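Local coordinates for protein histone acetyltransferase, ELP3 family (PDB 6IA8) that catalyses the formation of 5-(carboxymethyl)uridine at wobble position 34 of tRNAs from acetyl-CoA, with S-adenosyl-L-methionine and an iron-sulfur cluster, at residues A162-E167 with E179-R184; K239-L244 with E400-T405; Y288-L291 with E297-E300. All blocks are in the same frame, centred on the assembly; numbering follows the deposited sequence.

Interaction 1. Residues A162-E167 with E179-R184; sequences AMNERE and ETAKHR. With SO4 (sulfate ion), chain H.
His183 and Glu165 carry the polar part of this contact, together with a bound sulfate that probably came from the crystallisation liquor. His183 NE2 donates to sulfate O4 over 2.9 Å, with an N-H...O angle of 145°. A weak second bond runs from His183 NE2 to Glu165 OE1 at 3.0 Å, where the angle falls to 122°. Both acceptors meet the imidazole at its edge, while the carboxylate plane is turned 43° from the ring. Glu165 leaves the helical conformation with positive phi, and its chain, extended beyond CG, reaches toward the histidine. The other ring nitrogen, His183 ND1, is hydrogen-bonded to the backbone oxygen of Thr132.

The remaining contacts are van der Waals. Met163 O lies at the ring edge, 3.3 Å from His183 CD2, and Met163 CB packs 3.9 Å from His183 CB. Ala181 CB rests 3.5 Å from Asn164 OD1, an oxygen that accepts a hydrogen bond from Asn178 ND2. Replacing His183 by an alanine would remove the ring and would probably leave Glu165, the sulfate and Thr132 O without their N-H partners, with a gap beside Met163 O.

The contact joins the end of helix 149-164 to the loop entering strand 184-192, about 8 Å from the side chain of Lys134, which by similarity binds acetyl-CoA. Its chemistry implies one NE2 N-H shared unequally, mainly with the sulfate and only weakly with the carboxylate.

Interaction 2. Residues K239-L244 with E400-T405; sequences KATQLL and EASGGT
Ser402, at the tip of a beta hairpin of the GNAT acetyltransferase domain, packs against Thr241 and Gln242 on helix 234-245 of the radical SAM domain. The hairpin joins strands 392-401 and 404-413, and its type I' turn runs from Ala401 to Gly404. Reciprocal backbone bonds close it: Ala401 N donates to Gly404 O and Gly404 N to Ala401 O, the latter over 2.9 Å.

Following the turn from its first corner, Ala401 supplies the strand end. Ser402 comes next, with positive phi and psi (48° and 49°), as the second position of a type I' turn requires. Ser402 CA is 4.9 Å from Gln242 CA, which brings the short side chain directly onto the helix surface. Ser402 CB lies 3.8 Å from Gln242 CB. The carbonyl oxygens of Ala401 and Ser402 accept from Arg426 NH1 and NH2 respectively, so one guanidinium serves two successive carbonyls of the hairpin. Gly403 follows, again with positive phi (75°), and Gly404 then returns the chain to the second strand, which continues through Thr405.

On the helix, Gln242 turns its amide aside: with CG anti to the backbone N and a bend at chi2, OE1 accepts from Lys239 NZ and NE2 donates to Asp246 OD2, while Thr241 OG1 is engaged by Thr237 O and Tyr253 OH. With OG1 occupied there, Thr241 CG2, anti to the backbone N, is the branch turned to the hairpin. Although Ser402 also makes a backbone hydrogen bond with Pro278 of the radical SAM core, none links the two segments themselves, which meet by van der Waals approach: Ser402 OG sits 3.5 Å from Thr241 CG2 and 3.6 Å from Gln242 CA.

Interaction 3. Residues Y288-L291 with E297-E300; sequences YPCL and ELYE
The backbones of Cys290 to Leu291 and of Leu298 stay well apart, the nearest CA pair, Leu291 CA and Leu298 CA, being 7.8 Å from each other, so that side chains bridge most of the interval. Segment 288-291 is a loop that follows strand 284-287, whereas 297-300 forms the first turn of helix 297-303. Five residues lie between them, making this a local return of the chain within the radical SAM region.

The bridge is built by Cys290 and Leu298, both of which point their side chains at the other segment from the first bond. Cys290 SG, anti to the backbone N (chi1 -173°), extends to one methyl of the leucine fork, 3.3 Å from Leu298 CD1. The other branch, Leu298 CD2, stands 4.0 Å from Cys290 SG, so the thiol faces both methyls but sits closer to one. Leu298 CD1 also lies 3.6 Å from Leu291 O, while the side chain of Leu291 points away from the helix.

Around this pair, Phe307 touches Cys290 and Pro260 touches Leu298, extending the apolar surroundings. The helix start is secured separately, with Tyr299 N bonded to Thr296 OG1. Since the segments share no hydrogen bond, the direct contact between loop and helix is a tight approach of a sulfur to aliphatic methyls, nonpolar and without a directional bond.

How the interactions relate
The three contacts are separate points in one chain. The centres of interactions 1 and 2 lie about 34 Å apart. Between interactions 1 and 3 the centres are about 40 Å apart, and between interactions 2 and 3 about 30 Å; none touches another. Interaction 1 closes before interaction 2 opens, and interaction 3 is nested inside the long loop that interaction 2 closes. Interactions 1 and 3 tie loops to helices around the parallel sheet of the radical SAM core, near its strands 184-192 and 284-287. Interaction 2 alone of the three spans the domain boundary, joining that core, through helix 234-245, to the edge hairpin of the mixed acetyltransferase sheet.

Interaction 1. Residues A162-E167 with E179-R184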
ATOM      1  N   ALA A 162      -2.473 -22.167   4.813  1.00 32.72           N
ATOM      2  CA  ALA A 162      -3.624 -21.864   5.657  1.00 36.34           C
ATOM      3  C   ALA A 162      -4.780 -21.342   4.831  1.00 39.12           C
ATOM      4  O   ALA A 162      -5.934 -21.686   5.094  1.00 34.79           O
ATOM      5  CB  ALA A 162      -3.261 -20.836   6.717  1.00 34.00           C
ATOM      6  N   MET A 163      -4.494 -20.522   3.820  1.00 32.17           N
ATOM      7  CA  MET A 163      -5.561 -20.040   2.954  1.00 34.93           C
ATOM      8  C   MET A 163      -6.111 -21.170   2.112  1.00 32.94           C
ATOM      9  O   MET A 163      -7.323 -21.233   1.880  1.00 36.34           O
ATOM     10  CB  MET A 163      -5.064 -18.916   2.042  1.00 32.13           C
ATOM     11  CG  MET A 163      -4.532 -17.699   2.789  1.00 35.68           C
ATOM     12  SD  MET A 163      -3.969 -16.472   1.580  1.00 36.40           S
ATOM     13  CE  MET A 163      -2.580 -15.771   2.470  1.00 35.47           C
ATOM     14  N   ASN A 164      -5.222 -22.038   1.597  1.00 29.87           N
ATOM     15  CA  ASN A 164      -5.639 -23.146   0.740  1.00 37.41           C
ATOM     16  C   ASN A 164      -6.352 -24.239   1.526  1.00 50.22           C
ATOM     17  O   ASN A 164      -7.098 -25.034   0.942  1.00 35.60           O
ATOM     18  CB  ASN A 164      -4.439 -23.775   0.016  1.00 33.18           C
ATOM     19  CG  ASN A 164      -3.714 -22.797  -0.899  1.00 45.07           C
ATOM     20  OD1 ASN A 164      -4.279 -21.799  -1.332  1.00 38.14           O
ATOM     21  ND2 ASN A 164      -2.457 -23.088  -1.201  1.00 35.68           N
ATOM     22  N   GLU A 165      -6.109 -24.311   2.828  1.00 39.65           N
ATOM     23  CA  GLU A 165      -6.638 -25.380   3.673  1.00 39.73           C
ATOM     24  C   GLU A 165      -6.130 -26.749   3.229  1.00 41.84           C
ATOM     25  O   GLU A 165      -6.863 -27.746   3.238  1.00 40.91           O
ATOM     26  CB  GLU A 165      -8.164 -25.354   3.715  1.00 46.81           C
ATOM     27  CG  GLU A 165      -8.743 -24.120   4.406  1.00 57.90           C
ATOM     28  CD  GLU A 165     -10.241 -23.988   4.194  1.00 75.13           C
ATOM     29  OE1 GLU A 165     -10.729 -22.850   4.076  1.00106.25           O
ATOM     30  OE2 GLU A 165     -10.926 -25.027   4.125  1.00121.28           O
ATOM     31  N   ARG A 166      -4.848 -26.807   2.881  1.00 37.90           N
ATOM     32  CA  ARG A 166      -4.199 -28.085   2.606  1.00 44.32           C
ATOM     33  C   ARG A 166      -2.686 -27.886   2.558  1.00 38.65           C
ATOM     34  O   ARG A 166      -2.190 -26.788   2.292  1.00 44.82           O
ATOM     35  CB  ARG A 166      -4.699 -28.699   1.291  1.00 41.32           C
ATOM     36  CG  ARG A 166      -4.500 -27.805   0.092  1.00 46.89           C
ATOM     37  CD  ARG A 166      -4.410 -28.649  -1.201  1.00 61.28           C
ATOM     38  NE  ARG A 166      -3.139 -29.364  -1.297  1.00 59.92           N
ATOM     39  CZ  ARG A 166      -2.753 -30.078  -2.350  1.00 66.07           C
ATOM     40  NH1 ARG A 166      -3.550 -30.178  -3.410  1.00 64.16           N
ATOM     41  NH2 ARG A 166      -1.571 -30.688  -2.341  1.00 65.26           N
ATOM     42  N   GLU A 167      -1.964 -28.971   2.810  1.00 38.07           N
ATOM     43  CA  GLU A 167      -0.515 -28.967   2.748  1.00 49.26           C
ATOM     44  C   GLU A 167      -0.062 -28.862   1.297  1.00 51.14           C
ATOM     45  O   GLU A 167      -0.791 -29.192   0.365  1.00 57.37           O
ATOM     46  CB  GLU A 167       0.030 -30.242   3.404  1.00 57.52           C
ATOM     47  CG  GLU A 167       1.537 -30.344   3.438  1.00 63.73           C
ATOM     48  CD  GLU A 167       2.197 -29.222   4.233  1.00 58.50           C
ATOM     49  OE1 GLU A 167       2.087 -28.062   3.813  1.00 75.77           O
ATOM     50  OE2 GLU A 167       2.833 -29.513   5.269  1.00 79.12           O
ATOM     51  N   GLU A 179      -4.345 -20.037  -6.576  1.00 34.76           N
ATOM     52  CA  GLU A 179      -4.946 -19.300  -7.685  1.00 48.11           C
ATOM     53  C   GLU A 179      -6.434 -19.569  -7.803  1.00 47.15           C
ATOM     54  O   GLU A 179      -7.160 -18.720  -8.336  1.00 50.26           O
ATOM     55  CB  GLU A 179      -4.259 -19.644  -9.015  1.00 44.79           C
ATOM     56  CG  GLU A 179      -2.813 -19.213  -9.077  1.00 38.55           C
ATOM     57  CD  GLU A 179      -2.156 -19.485 -10.389  1.00 46.93           C
ATOM     58  OE1 GLU A 179      -2.889 -19.830 -11.308  1.00 49.79           O
ATOM     59  OE2 GLU A 179      -0.918 -19.340 -10.497  1.00 52.08           O
ATOM     60  N   THR A 180      -6.905 -20.742  -7.325  1.00 46.79           N
ATOM     61  CA  THR A 180      -8.316 -21.109  -7.394  1.00 58.26           C
ATOM     62  C   THR A 180      -8.879 -21.538  -6.038  1.00 54.08           C
ATOM     63  O   THR A 180      -9.915 -22.223  -5.983  1.00 45.32           O
ATOM     64  CB  THR A 180      -8.530 -22.228  -8.415  1.00 61.07           C
ATOM     65  OG1 THR A 180      -7.739 -23.357  -8.051  1.00 46.05           O
ATOM     66  CG2 THR A 180      -8.119 -21.805  -9.811  1.00 49.55           C
ATOM     67  N   ALA A 181      -8.239 -21.135  -4.945  1.00 38.87           N
ATOM     68  CA  ALA A 181      -8.665 -21.554  -3.621  1.00 42.88           C
ATOM     69  C   ALA A 181      -9.900 -20.774  -3.154  1.00 42.27           C
ATOM     70  O   ALA A 181     -10.339 -19.802  -3.777  1.00 43.14           O
ATOM     71  CB  ALA A 181      -7.523 -21.376  -2.617  1.00 45.49           C
ATOM     72  N   LYS A 182     -10.450 -21.206  -2.012  1.00 40.55           N
ATOM     73  CA  LYS A 182     -11.571 -20.487  -1.415  1.00 50.60           C
ATOM     74  C   LYS A 182     -11.126 -19.163  -0.800  1.00 52.18           C
ATOM     75  O   LYS A 182     -11.899 -18.206  -0.767  1.00 50.93           O
ATOM     76  CB  LYS A 182     -12.253 -21.355  -0.361  1.00 54.03           C
ATOM     77  CG  LYS A 182     -13.067 -22.510  -0.933  1.00 71.59           C
ATOM     78  CD  LYS A 182     -13.843 -23.256   0.166  1.00 59.85           C
ATOM     79  N   HIS A 183      -9.889 -19.079  -0.325  1.00 35.44           N
ATOM     80  CA  HIS A 183      -9.333 -17.856   0.259  1.00 36.94           C
ATOM     81  C   HIS A 183      -8.157 -17.454  -0.622  1.00 35.31           C
ATOM     82  O   HIS A 183      -7.055 -17.990  -0.492  1.00 39.83           O
ATOM     83  CB  HIS A 183      -8.901 -18.081   1.703  1.00 38.27           C
ATOM     84  CG  HIS A 183      -9.968 -18.679   2.564  1.00 40.45           C
ATOM     85  ND1 HIS A 183     -11.018 -17.940   3.068  1.00 48.01           N
ATOM     86  CD2 HIS A 183     -10.138 -19.941   3.024  1.00 45.59           C
ATOM     87  CE1 HIS A 183     -11.786 -18.721   3.807  1.00 48.82           C
ATOM     88  NE2 HIS A 183     -11.271 -19.938   3.800  1.00 45.07           N
ATOM     89  N   ARG A 184      -8.392 -16.556  -1.563  1.00 33.98           N
ATOM     90  CA  ARG A 184      -7.365 -16.194  -2.533  1.00 32.51           C
ATOM     91  C   ARG A 184      -6.505 -15.049  -2.025  1.00 33.16           C
ATOM     92  O   ARG A 184      -7.032 -14.052  -1.513  1.00 32.20           O
ATOM     93  CB  ARG A 184      -8.001 -15.794  -3.857  1.00 37.61           C
ATOM     94  CG  ARG A 184      -8.820 -16.895  -4.481  1.00 46.94           C
ATOM     95  CD  ARG A 184      -8.920 -16.680  -5.969  1.00 53.83           C
ATOM     96  NE  ARG A 184      -9.874 -17.564  -6.614  1.00 89.29           N
ATOM     97  CZ  ARG A 184     -10.089 -17.595  -7.926  1.00 86.93           C
ATOM     98  NH1 ARG A 184      -9.394 -16.805  -8.736  1.00 82.68           N
ATOM     99  NH2 ARG A 184     -10.992 -18.424  -8.426  1.00 66.09           N
TER
HETATM  100  S   SO4 H 607     -13.711 -22.320   5.300  1.00112.02           S
HETATM  101  O1  SO4 H 607     -13.382 -22.670   3.917  1.00112.63           O
HETATM  102  O2  SO4 H 607     -15.066 -21.780   5.349  1.00112.91           O
HETATM  103  O3  SO4 H 607     -13.628 -23.512   6.139  1.00114.69           O
HETATM  104  O4  SO4 H 607     -12.774 -21.315   5.806  1.00107.28           O

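Interaction 2. Residues K239-L244 with E400-T405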
ATOM      1  N   LYS A 239      16.700   5.163  -4.170  1.00 34.90           N
ATOM      2  CA  LYS A 239      17.088   4.065  -5.054  1.00 31.86           C
ATOM      3  C   LYS A 239      16.092   2.910  -4.961  1.00 30.43           C
ATOM      4  O   LYS A 239      15.713   2.314  -5.976  1.00 30.55           O
ATOM      5  CB  LYS A 239      18.500   3.575  -4.699  1.00 36.89           C
ATOM      6  CG  LYS A 239      19.001   2.436  -5.571  1.00 79.35           C
ATOM      7  CD  LYS A 239      19.005   2.820  -7.044  1.00132.87           C
ATOM      8  CE  LYS A 239      19.724   1.781  -7.890  1.00139.81           C
ATOM      9  NZ  LYS A 239      19.638   2.083  -9.348  1.00133.56           N
ATOM     10  N   ALA A 240      15.748   2.500  -3.740  1.00 34.15           N
ATOM     11  CA  ALA A 240      14.736   1.456  -3.572  1.00 37.41           C
ATOM     12  C   ALA A 240      13.448   1.811  -4.309  1.00 31.69           C
ATOM     13  O   ALA A 240      12.823   0.946  -4.941  1.00 31.75           O
ATOM     14  CB  ALA A 240      14.436   1.222  -2.081  1.00 36.23           C
ATOM     15  N   THR A 241      13.003   3.064  -4.188  1.00 29.07           N
ATOM     16  CA  THR A 241      11.759   3.465  -4.838  1.00 25.83           C
ATOM     17  C   THR A 241      11.833   3.257  -6.346  1.00 29.06           C
ATOM     18  O   THR A 241      10.899   2.715  -6.957  1.00 28.16           O
ATOM     19  CB  THR A 241      11.450   4.928  -4.515  1.00 26.73           C
ATOM     20  OG1 THR A 241      11.196   5.120  -3.104  1.00 28.36           O
ATOM     21  CG2 THR A 241      10.199   5.408  -5.303  1.00 29.34           C
ATOM     22  N   GLN A 242      12.951   3.646  -6.964  1.00 31.30           N
ATOM     23  CA  GLN A 242      13.106   3.473  -8.405  1.00 28.41           C
ATOM     24  C   GLN A 242      13.161   1.998  -8.802  1.00 30.30           C
ATOM     25  O   GLN A 242      12.567   1.592  -9.803  1.00 30.04           O
ATOM     26  CB  GLN A 242      14.377   4.183  -8.863  1.00 28.76           C
ATOM     27  CG  GLN A 242      14.720   3.955 -10.340  1.00 33.98           C
ATOM     28  CD  GLN A 242      15.777   2.912 -10.564  1.00 42.44           C
ATOM     29  OE1 GLN A 242      16.808   2.920  -9.904  1.00 39.81           O
ATOM     30  NE2 GLN A 242      15.541   2.014 -11.522  1.00 35.19           N
ATOM     31  N   LEU A 243      13.912   1.186  -8.066  1.00 26.58           N
ATOM     32  CA  LEU A 243      13.999  -0.227  -8.412  1.00 29.46           C
ATOM     33  C   LEU A 243      12.642  -0.901  -8.267  1.00 34.28           C
ATOM     34  O   LEU A 243      12.289  -1.773  -9.064  1.00 32.89           O
ATOM     35  CB  LEU A 243      15.032  -0.916  -7.532  1.00 31.99           C
ATOM     36  CG  LEU A 243      16.490  -0.504  -7.758  1.00 37.47           C
ATOM     37  CD1 LEU A 243      17.358  -1.132  -6.678  1.00 34.54           C
ATOM     38  CD2 LEU A 243      16.956  -0.924  -9.132  1.00 37.27           C
ATOM     39  N   LEU A 244      11.874  -0.517  -7.244  1.00 29.27           N
ATOM     40  CA  LEU A 244      10.539  -1.080  -7.044  1.00 29.69           C
ATOM     41  C   LEU A 244       9.603  -0.664  -8.175  1.00 23.02           C
ATOM     42  O   LEU A 244       8.915  -1.503  -8.771  1.00 30.23           O
ATOM     43  CB  LEU A 244       9.987  -0.628  -5.682  1.00 26.43           C
ATOM     44  CG  LEU A 244      10.635  -1.299  -4.463  1.00 25.95           C
ATOM     45  CD1 LEU A 244      10.237  -0.527  -3.198  1.00 27.92           C
ATOM     46  CD2 LEU A 244      10.300  -2.723  -4.350  1.00 33.18           C
ATOM     47  N   GLU A 400       5.778  12.561 -13.399  1.00 26.88           N
ATOM     48  CA  GLU A 400       7.114  11.997 -13.472  1.00 26.64           C
ATOM     49  C   GLU A 400       7.467  11.393 -12.126  1.00 32.93           C
ATOM     50  O   GLU A 400       7.274  12.053 -11.099  1.00 28.01           O
ATOM     51  CB  GLU A 400       8.114  13.095 -13.799  1.00 30.03           C
ATOM     52  CG  GLU A 400       9.531  12.617 -13.973  1.00 33.57           C
ATOM     53  CD  GLU A 400       9.799  12.053 -15.370  1.00 64.61           C
ATOM     54  OE1 GLU A 400      10.811  11.343 -15.536  1.00 96.44           O
ATOM     55  OE2 GLU A 400       8.994  12.312 -16.293  1.00 73.41           O
ATOM     56  N   ALA A 401       8.057  10.192 -12.138  1.00 28.62           N
ATOM     57  CA  ALA A 401       8.481   9.509 -10.919  1.00 26.17           C
ATOM     58  C   ALA A 401       9.612   8.536 -11.212  1.00 29.48           C
ATOM     59  O   ALA A 401       9.527   7.744 -12.159  1.00 29.49           O
ATOM     60  CB  ALA A 401       7.308   8.754 -10.300  1.00 24.82           C
ATOM     61  N   SER A 402      10.677   8.631 -10.420  1.00 29.44           N
ATOM     62  CA  SER A 402      11.823   7.737 -10.533  1.00 32.66           C
ATOM     63  C   SER A 402      12.284   7.613 -11.987  1.00 31.84           C
ATOM     64  O   SER A 402      12.488   6.512 -12.517  1.00 30.55           O
ATOM     65  CB  SER A 402      11.489   6.361  -9.947  1.00 34.56           C
ATOM     66  OG  SER A 402      11.108   6.423  -8.574  1.00 31.42           O
ATOM     67  N   GLY A 403      12.445   8.768 -12.637  1.00 31.37           N
ATOM     68  CA  GLY A 403      12.990   8.812 -13.981  1.00 36.15           C
ATOM     69  C   GLY A 403      12.043   8.376 -15.078  1.00 35.79           C
ATOM     70  O   GLY A 403      12.406   8.427 -16.259  1.00 33.23           O
ATOM     71  N   GLY A 404      10.850   7.931 -14.739  1.00 29.16           N
ATOM     72  CA  GLY A 404       9.906   7.485 -15.744  1.00 33.62           C
ATOM     73  C   GLY A 404       8.586   8.225 -15.662  1.00 34.63           C
ATOM     74  O   GLY A 404       8.499   9.264 -14.997  1.00 33.44           O
ATOM     75  N   THR A 405       7.559   7.710 -16.342  1.00 31.01           N
ATOM     76  CA  THR A 405       6.251   8.347 -16.391  1.00 33.30           C
ATOM     77  C   THR A 405       5.218   7.424 -15.768  1.00 28.92           C
ATOM     78  O   THR A 405       5.132   6.241 -16.132  1.00 28.90           O
ATOM     79  CB  THR A 405       5.842   8.687 -17.820  1.00 34.16           C
ATOM     80  OG1 THR A 405       6.783   9.616 -18.355  1.00 36.44           O
ATOM     81  CG2 THR A 405       4.460   9.325 -17.853  1.00 42.68           C
TER

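Interaction 3. Residues Y288-L291 with E297-E300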
ATOM      1  N   TYR A 288       2.244   8.502  11.051  1.00 33.20           N
ATOM      2  CA  TYR A 288       1.858   8.601  12.463  1.00 37.41           C
ATOM      3  C   TYR A 288       2.954   9.341  13.208  1.00 37.67           C
ATOM      4  O   TYR A 288       4.131   9.068  12.954  1.00 38.39           O
ATOM      5  CB  TYR A 288       1.619   7.237  13.126  1.00 55.49           C
ATOM      6  CG  TYR A 288       0.688   7.351  14.328  1.00 48.23           C
ATOM      7  CD1 TYR A 288      -0.687   7.329  14.157  1.00 45.87           C
ATOM      8  CD2 TYR A 288       1.182   7.531  15.629  1.00 39.91           C
ATOM      9  CE1 TYR A 288      -1.544   7.456  15.216  1.00 51.27           C
ATOM     10  CE2 TYR A 288       0.308   7.641  16.719  1.00 47.53           C
ATOM     11  CZ  TYR A 288      -1.048   7.614  16.488  1.00 55.05           C
ATOM     12  OH  TYR A 288      -1.940   7.740  17.520  1.00 49.97           O
ATOM     13  N   PRO A 289       2.629  10.258  14.119  1.00 38.40           N
ATOM     14  CA  PRO A 289       3.687  11.028  14.790  1.00 34.19           C
ATOM     15  C   PRO A 289       4.625  10.128  15.575  1.00 38.29           C
ATOM     16  O   PRO A 289       4.235   9.069  16.053  1.00 39.05           O
ATOM     17  CB  PRO A 289       2.920  11.973  15.718  1.00 46.24           C
ATOM     18  CG  PRO A 289       1.546  11.366  15.853  1.00 50.02           C
ATOM     19  CD  PRO A 289       1.282  10.678  14.533  1.00 46.26           C
ATOM     20  N   CYS A 290       5.882  10.554  15.666  1.00 37.33           N
ATOM     21  CA  CYS A 290       6.903   9.831  16.407  1.00 34.44           C
ATOM     22  C   CYS A 290       6.527   9.795  17.880  1.00 42.71           C
ATOM     23  O   CYS A 290       6.106  10.808  18.446  1.00 37.65           O
ATOM     24  CB  CYS A 290       8.249  10.529  16.198  1.00 35.78           C
ATOM     25  SG  CYS A 290       9.636   9.651  16.878  1.00 44.97           S
ATOM     26  N   LEU A 291       6.656   8.619  18.487  1.00 38.95           N
ATOM     27  CA  LEU A 291       6.275   8.385  19.874  1.00 59.26           C
ATOM     28  C   LEU A 291       7.498   7.957  20.674  1.00 48.83           C
ATOM     29  O   LEU A 291       8.498   7.503  20.110  1.00 50.39           O
ATOM     30  CB  LEU A 291       5.198   7.292  19.995  1.00 58.15           C
ATOM     31  CG  LEU A 291       3.901   7.458  19.216  1.00 52.91           C
ATOM     32  CD1 LEU A 291       3.119   6.151  19.184  1.00 51.19           C
ATOM     33  CD2 LEU A 291       3.059   8.578  19.807  1.00 58.44           C
ATOM     34  N   GLU A 297      15.764   3.687  21.247  1.00 58.09           N
ATOM     35  CA  GLU A 297      16.691   4.807  21.170  1.00 75.60           C
ATOM     36  C   GLU A 297      15.957   6.120  21.391  1.00 63.55           C
ATOM     37  O   GLU A 297      16.461   7.011  22.078  1.00 51.59           O
ATOM     38  CB  GLU A 297      17.409   4.806  19.819  1.00 84.07           C
ATOM     39  CG  GLU A 297      18.281   6.029  19.563  1.00106.52           C
ATOM     40  CD  GLU A 297      19.431   6.167  20.547  1.00116.13           C
ATOM     41  OE1 GLU A 297      19.781   5.169  21.206  1.00109.96           O
ATOM     42  OE2 GLU A 297      19.982   7.279  20.666  1.00101.66           O
ATOM     43  N   LEU A 298      14.764   6.263  20.814  1.00 52.22           N
ATOM     44  CA  LEU A 298      13.974   7.466  21.052  1.00 52.44           C
ATOM     45  C   LEU A 298      13.698   7.668  22.531  1.00 49.11           C
ATOM     46  O   LEU A 298      13.673   8.813  23.010  1.00 44.66           O
ATOM     47  CB  LEU A 298      12.669   7.381  20.274  1.00 53.89           C
ATOM     48  CG  LEU A 298      12.811   7.472  18.759  1.00 56.23           C
ATOM     49  CD1 LEU A 298      11.486   7.145  18.079  1.00 77.26           C
ATOM     50  CD2 LEU A 298      13.299   8.847  18.353  1.00 45.07           C
ATOM     51  N   TYR A 299      13.540   6.573  23.286  1.00 46.65           N
ATOM     52  CA  TYR A 299      13.356   6.721  24.723  1.00 43.07           C
ATOM     53  C   TYR A 299      14.618   7.277  25.375  1.00 45.45           C
ATOM     54  O   TYR A 299      14.541   8.117  26.285  1.00 45.50           O
ATOM     55  CB  TYR A 299      12.978   5.389  25.365  1.00 48.90           C
ATOM     56  CG  TYR A 299      12.901   5.485  26.864  1.00 48.20           C
ATOM     57  CD1 TYR A 299      11.835   6.116  27.476  1.00 66.23           C
ATOM     58  CD2 TYR A 299      13.900   4.967  27.665  1.00 50.69           C
ATOM     59  CE1 TYR A 299      11.751   6.208  28.845  1.00 50.55           C
ATOM     60  CE2 TYR A 299      13.824   5.037  29.050  1.00 59.13           C
ATOM     61  CZ  TYR A 299      12.753   5.668  29.635  1.00 66.52           C
ATOM     62  OH  TYR A 299      12.671   5.767  31.000  1.00 72.76           O
ATOM     63  N   GLU A 300      15.786   6.774  24.968  1.00 53.86           N
ATOM     64  CA  GLU A 300      17.036   7.287  25.523  1.00 64.03           C
ATOM     65  C   GLU A 300      17.182   8.780  25.232  1.00 51.79           C
ATOM     66  O   GLU A 300      17.490   9.574  26.127  1.00 49.00           O
ATOM     67  CB  GLU A 300      18.223   6.504  24.961  1.00 61.48           C
ATOM     68  CG  GLU A 300      18.356   5.088  25.503  1.00100.75           C
ATOM     69  CD  GLU A 300      18.512   5.052  27.019  1.00106.19           C
ATOM     70  OE1 GLU A 300      17.497   4.885  27.725  1.00 99.10           O
ATOM     71  OE2 GLU A 300      19.651   5.204  27.509  1.00 99.30           O
TER